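Local coordinates for histidine triad protein (Plasmodium falciparum 3D7, PDB 5CS2) that probably hydrolyses diadenosine triphosphate to AMP and ADP as a histidine triad enzyme of the FHIT type, and binds the anti-plasmodial natural product cyclomarin A, at residues A[82-85]-A[86-90]; A[192-195]-A[196-200]. All coordinates share one frame; numbering follows the deposited sequence.

Contact 1 of 2, residues A[82-85]-A[86-90]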
loop_
_atom_site.group_PDB
_atom_site.type_symbol
_atom_site.label_atom_id
_atom_site.label_comp_id
_atom_site.label_asym_id
_atom_site.label_seq_id
_atom_site.Cartn_x
_atom_site.Cartn_y
_atom_site.Cartn_z
ATOM N N CYS A 82 3.809 -7.227 1.731
ATOM C CA CYS A 82 4.506 -5.959 1.625
ATOM C C CYS A 82 5.181 -5.583 2.941
ATOM O O CYS A 82 6.366 -5.231 2.935
ATOM C CB CYS A 82 3.570 -4.848 1.163
ATOM S SG CYS A 82 4.407 -3.262 0.967
ATOM N N ASN A 83 4.420 -5.610 4.030
ATOM C CA ASN A 83 4.954 -5.255 5.361
ATOM C C ASN A 83 6.120 -6.206 5.726
ATOM O O ASN A 83 7.189 -5.729 6.117
ATOM C CB ASN A 83 3.837 -5.313 6.399
ATOM C CG ASN A 83 4.237 -4.646 7.679
ATOM O OD1 ASN A 83 4.762 -5.286 8.590
ATOM N ND2 ASN A 83 3.938 -3.375 7.798
ATOM N N PHE A 84 5.922 -7.521 5.515
ATOM C CA PHE A 84 6.936 -8.557 5.757
ATOM C C PHE A 84 8.187 -8.261 4.927
ATOM O O PHE A 84 9.303 -8.344 5.449
ATOM C CB PHE A 84 6.380 -9.944 5.424
ATOM C CG PHE A 84 7.402 -11.062 5.547
ATOM C CD1 PHE A 84 7.796 -11.532 6.802
ATOM C CD2 PHE A 84 8.029 -11.582 4.416
ATOM C CE1 PHE A 84 8.744 -12.555 6.919
ATOM C CE2 PHE A 84 9.019 -12.575 4.538
ATOM C CZ PHE A 84 9.345 -13.072 5.787
ATOM N N MET A 85 8.021 -7.927 3.603
ATOM C CA MET A 85 9.172 -7.659 2.746
ATOM C C MET A 85 9.912 -6.380 3.097
ATOM O O MET A 85 11.125 -6.347 2.964
ATOM C CB MET A 85 8.790 -7.694 1.256
ATOM C CG MET A 85 8.476 -9.095 0.755
ATOM S SD MET A 85 9.770 -10.367 1.130
ATOM C CE MET A 85 11.156 -9.618 0.573
ATOM N N CYS A 86 9.218 -5.345 3.644
ATOM C CA CYS A 86 9.924 -4.157 4.110
ATOM C C CYS A 86 10.806 -4.530 5.292
ATOM O O CYS A 86 11.923 -4.034 5.386
ATOM C CB CYS A 86 8.962 -3.037 4.471
ATOM S SG CYS A 86 8.197 -2.292 3.032
ATOM N N TYR A 87 10.333 -5.442 6.141
ATOM C CA TYR A 87 11.144 -5.941 7.268
ATOM C C TYR A 87 12.399 -6.668 6.749
ATOM O O TYR A 87 13.514 -6.309 7.122
ATOM C CB TYR A 87 10.312 -6.854 8.162
ATOM C CG TYR A 87 11.077 -7.450 9.329
ATOM C CD1 TYR A 87 11.401 -6.678 10.449
ATOM C CD2 TYR A 87 11.506 -8.773 9.303
ATOM C CE1 TYR A 87 12.078 -7.231 11.538
ATOM C CE2 TYR A 87 12.219 -9.325 10.370
ATOM C CZ TYR A 87 12.484 -8.554 11.490
ATOM O OH TYR A 87 13.153 -9.104 12.556
ATOM N N ILE A 88 12.220 -7.627 5.818
ATOM C CA ILE A 88 13.346 -8.381 5.233
ATOM C C ILE A 88 14.338 -7.472 4.536
ATOM O O ILE A 88 15.535 -7.556 4.811
ATOM C CB ILE A 88 12.789 -9.475 4.258
ATOM C CG1 ILE A 88 11.928 -10.538 4.998
ATOM C CG2 ILE A 88 13.934 -10.117 3.440
ATOM C CD1 ILE A 88 12.632 -11.335 6.214
ATOM N N MET A 89 13.855 -6.612 3.605
ATOM C CA MET A 89 14.709 -5.706 2.849
ATOM C C MET A 89 15.437 -4.730 3.764
ATOM O O MET A 89 16.574 -4.347 3.469
ATOM C CB MET A 89 13.954 -4.978 1.728
ATOM C CG MET A 89 13.265 -5.909 0.722
ATOM S SD MET A 89 14.379 -7.093 -0.101
ATOM C CE MET A 89 15.148 -6.061 -1.230
ATOM N N GLY A 90 14.767 -4.342 4.852
ATOM C CA GLY A 90 15.328 -3.452 5.858
ATOM C C GLY A 90 16.563 -4.072 6.468
ATOM O O GLY A 90 17.613 -3.430 6.514
#
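Ile88 and Phe84 meet one helical turn apart on helix 72-93, and the isoleucine can be followed outward as an example of how an i to i+4 pair fills the flank of a helix. Ile88 CB stands over the preceding turn, 3.8 Å from Met85 O. Ile88 CG1, anti to the carbonyl carbon (chi1 -64°), runs back over the phenylalanine ring and lies above one face, offset toward the rim, 3.6 Å from Phe84 CE2. This is a CH-pi contact, with CG1 25° off the ring normal. The tip, Ile88 CD1, overshoots the ring beyond its CZ end, 3.7 Å from Phe84 CZ. The other branch, Ile88 CG2, turns to the methionine and lies 4.0 Å from Met85 CE.

Met85 is folded at both chi2 and chi3, and this brings its methyl group alongside the next turn, where Met85 CE also approaches Met89 SD at 4.1 Å. The nearly straight bond from Met89 N to Met85 O (2.8 Å, 171° at the hydrogen) and the one from Ile88 N to Phe84 O fix the turn on which the side chains are spaced.

Asn83 bonds to Lys4 through OD1 and, through ND2, to Tyr67 O of the second subunit. Helix 72-93 lies against the antiparallel sheet of the HIT fold: Cys82, Cys86 and Met89 face strand 97-104, and Cys82, Met85 and Cys86 also reach strand 116-122, which includes part of the histidine triad motif, while Phe84 packs on helix 4-11 and Met85, Ile88 and Met89 meet helix 181-199.

Contact 2 of 2, residues A[192-195]-A[196-200]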
loop_
_atom_site.group_PDB
_atom_site.type_symbol
_atom_site.label_atom_id
_atom_site.label_comp_id
_atom_site.label_asym_id
_atom_site.label_seq_id
_atom_site.Cartn_x
_atom_site.Cartn_y
_atom_site.Cartn_z
ATOM N N LYS A 192 15.730 -14.935 -0.680
ATOM C CA LYS A 192 15.161 -16.231 -0.356
ATOM C C LYS A 192 15.961 -16.901 0.775
ATOM O O LYS A 192 15.360 -17.440 1.699
ATOM C CB LYS A 192 15.281 -17.133 -1.602
ATOM C CG LYS A 192 14.018 -17.707 -2.148
ATOM C CD LYS A 192 14.318 -18.704 -3.285
ATOM C CE LYS A 192 15.460 -18.279 -4.212
ATOM N NZ LYS A 192 15.754 -19.304 -5.267
ATOM N N SER A 193 17.309 -16.853 0.701
ATOM C CA SER A 193 18.198 -17.471 1.700
ATOM C C SER A 193 17.989 -16.882 3.082
ATOM O O SER A 193 17.897 -17.633 4.055
ATOM C CB SER A 193 19.661 -17.347 1.299
ATOM O OG SER A 193 19.888 -18.055 0.093
ATOM N N TYR A 194 17.834 -15.549 3.143
ATOM C CA TYR A 194 17.584 -14.829 4.386
ATOM C C TYR A 194 16.237 -15.186 4.979
ATOM O O TYR A 194 16.166 -15.464 6.164
ATOM C CB TYR A 194 17.760 -13.332 4.194
ATOM C CG TYR A 194 17.693 -12.567 5.494
ATOM C CD1 TYR A 194 18.805 -12.476 6.330
ATOM C CD2 TYR A 194 16.504 -11.971 5.916
ATOM C CE1 TYR A 194 18.734 -11.816 7.559
ATOM C CE2 TYR A 194 16.425 -11.294 7.135
ATOM C CZ TYR A 194 17.540 -11.228 7.956
ATOM O OH TYR A 194 17.453 -10.555 9.146
ATOM N N ILE A 195 15.148 -15.214 4.158
ATOM C CA ILE A 195 13.843 -15.604 4.640
ATOM C C ILE A 195 13.930 -17.003 5.261
ATOM O O ILE A 195 13.482 -17.203 6.384
ATOM C CB ILE A 195 12.753 -15.484 3.515
ATOM C CG1 ILE A 195 12.615 -14.025 3.052
ATOM C CG2 ILE A 195 11.426 -16.060 3.978
ATOM C CD1 ILE A 195 11.802 -13.789 1.670
ATOM N N ASN A 196 14.545 -17.961 4.534
ATOM C CA ASN A 196 14.697 -19.344 4.988
ATOM C C ASN A 196 15.444 -19.457 6.321
ATOM O O ASN A 196 14.995 -20.168 7.226
ATOM C CB ASN A 196 15.394 -20.155 3.903
ATOM C CG ASN A 196 14.512 -20.420 2.709
ATOM O OD1 ASN A 196 13.288 -20.285 2.775
ATOM N ND2 ASN A 196 15.114 -20.847 1.609
ATOM N N GLU A 197 16.530 -18.735 6.445
ATOM C CA GLU A 197 17.381 -18.749 7.644
ATOM C C GLU A 197 16.627 -18.270 8.902
ATOM O O GLU A 197 16.703 -18.913 9.954
ATOM C CB GLU A 197 18.637 -17.898 7.383
ATOM C CG GLU A 197 19.624 -17.852 8.538
ATOM C CD GLU A 197 20.922 -17.116 8.258
ATOM O OE1 GLU A 197 20.939 -15.869 8.371
ATOM O OE2 GLU A 197 21.932 -17.792 7.959
ATOM N N LYS A 198 15.850 -17.180 8.767
ATOM C CA LYS A 198 15.135 -16.580 9.891
ATOM C C LYS A 198 13.771 -17.146 10.167
ATOM O O LYS A 198 13.278 -17.004 11.293
ATOM C CB LYS A 198 15.038 -15.053 9.676
ATOM C CG LYS A 198 16.377 -14.336 9.556
ATOM C CD LYS A 198 17.201 -14.437 10.844
ATOM C CE LYS A 198 18.523 -13.718 10.727
ATOM N NZ LYS A 198 19.376 -13.973 11.915
ATOM N N PHE A 199 13.130 -17.780 9.171
ATOM C CA PHE A 199 11.750 -18.196 9.334
ATOM C C PHE A 199 11.421 -19.654 9.076
ATOM O O PHE A 199 10.239 -20.015 9.112
ATOM C CB PHE A 199 10.858 -17.284 8.462
ATOM C CG PHE A 199 10.861 -15.883 9.008
ATOM C CD1 PHE A 199 10.184 -15.578 10.190
ATOM C CD2 PHE A 199 11.652 -14.901 8.431
ATOM C CE1 PHE A 199 10.241 -14.288 10.732
ATOM C CE2 PHE A 199 11.733 -13.621 8.993
ATOM C CZ PHE A 199 11.037 -13.326 10.140
ATOM N N SER A 200 12.446 -20.492 8.894
ATOM C CA SER A 200 12.419 -21.953 8.709
ATOM C C SER A 200 12.263 -22.378 7.291
ATOM O O SER A 200 13.286 -22.535 6.648
ATOM C CB SER A 200 11.437 -22.669 9.634
ATOM O OG SER A 200 12.090 -23.123 10.808
#
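Two first torsions set Tyr194 against Lys198: the tyrosine CG is anti to the backbone N (chi1 -172°), while the lysine CG is anti to its own carbonyl carbon and the chain then bends at chi2 (-64°). The bend sets Lys198 CG over one face of the phenol and carries CD and CE out past the rim toward the hydroxyl. Lys198 CG is the atom in CH-pi contact, 3.9 Å from the centroid of the Tyr194 ring and displaced toward its rim, with Tyr194 CZ as its closest ring atom. Two bonds farther out, Lys198 CE passes outside the rim, 3.7 Å from Tyr194 CE1, so the aliphatic part of the lysine, rather than its ammonium group, makes the contact. The phenol OH has a weak hydrogen bond to Asn91 ND2.

The backbone bonds of these turns join residues four apart. Lys198 N bonds to Tyr194 O at 3.1 Å, and Asn196 N to Lys192 O at 3.0 Å. The bond from Phe199 N to Ile195 O, 2.9 Å, is more bent, with 134° at the hydrogen, where the helix is running out. That same oxygen, Ile195 O, lies near the plane of the phenylalanine ring, at its edge, 3.6 Å from Phe199 CD2.

Ile195 and Phe199 form the inward flank of the turn: Ile195 touches Trp14 and Met85, and Phe199 packs on Trp14. Far from the annotated sites, the arrangement is that of an amphipathic C-terminal helix, here the end of helix 181-199, with apolar side chains packed against helices 4-11 and 72-93 and a lysine CG lying over a tyrosine ring.

The two contacts illustrate one principle, a CH-pi pair four residues apart in a helix, in different surroundings. Contact 1 is buried in the C-terminal half of helix 72-93, between the sheet and the flanking helices, and its side chains are almost wholly apolar. Contact 2 is at the surface, on the last turns of helix 181-199, where lysine, glutamate, asparagine and serine mingle with the aromatic residues. The helices touch each other directly: Ile88 CD1 lies 3.7 Å from Phe199 CE2, Phe84 meets Phe199 edge-to-face, and Met85 reaches Ile195. The apolar flank of 192-200 thus covers part of 82-90.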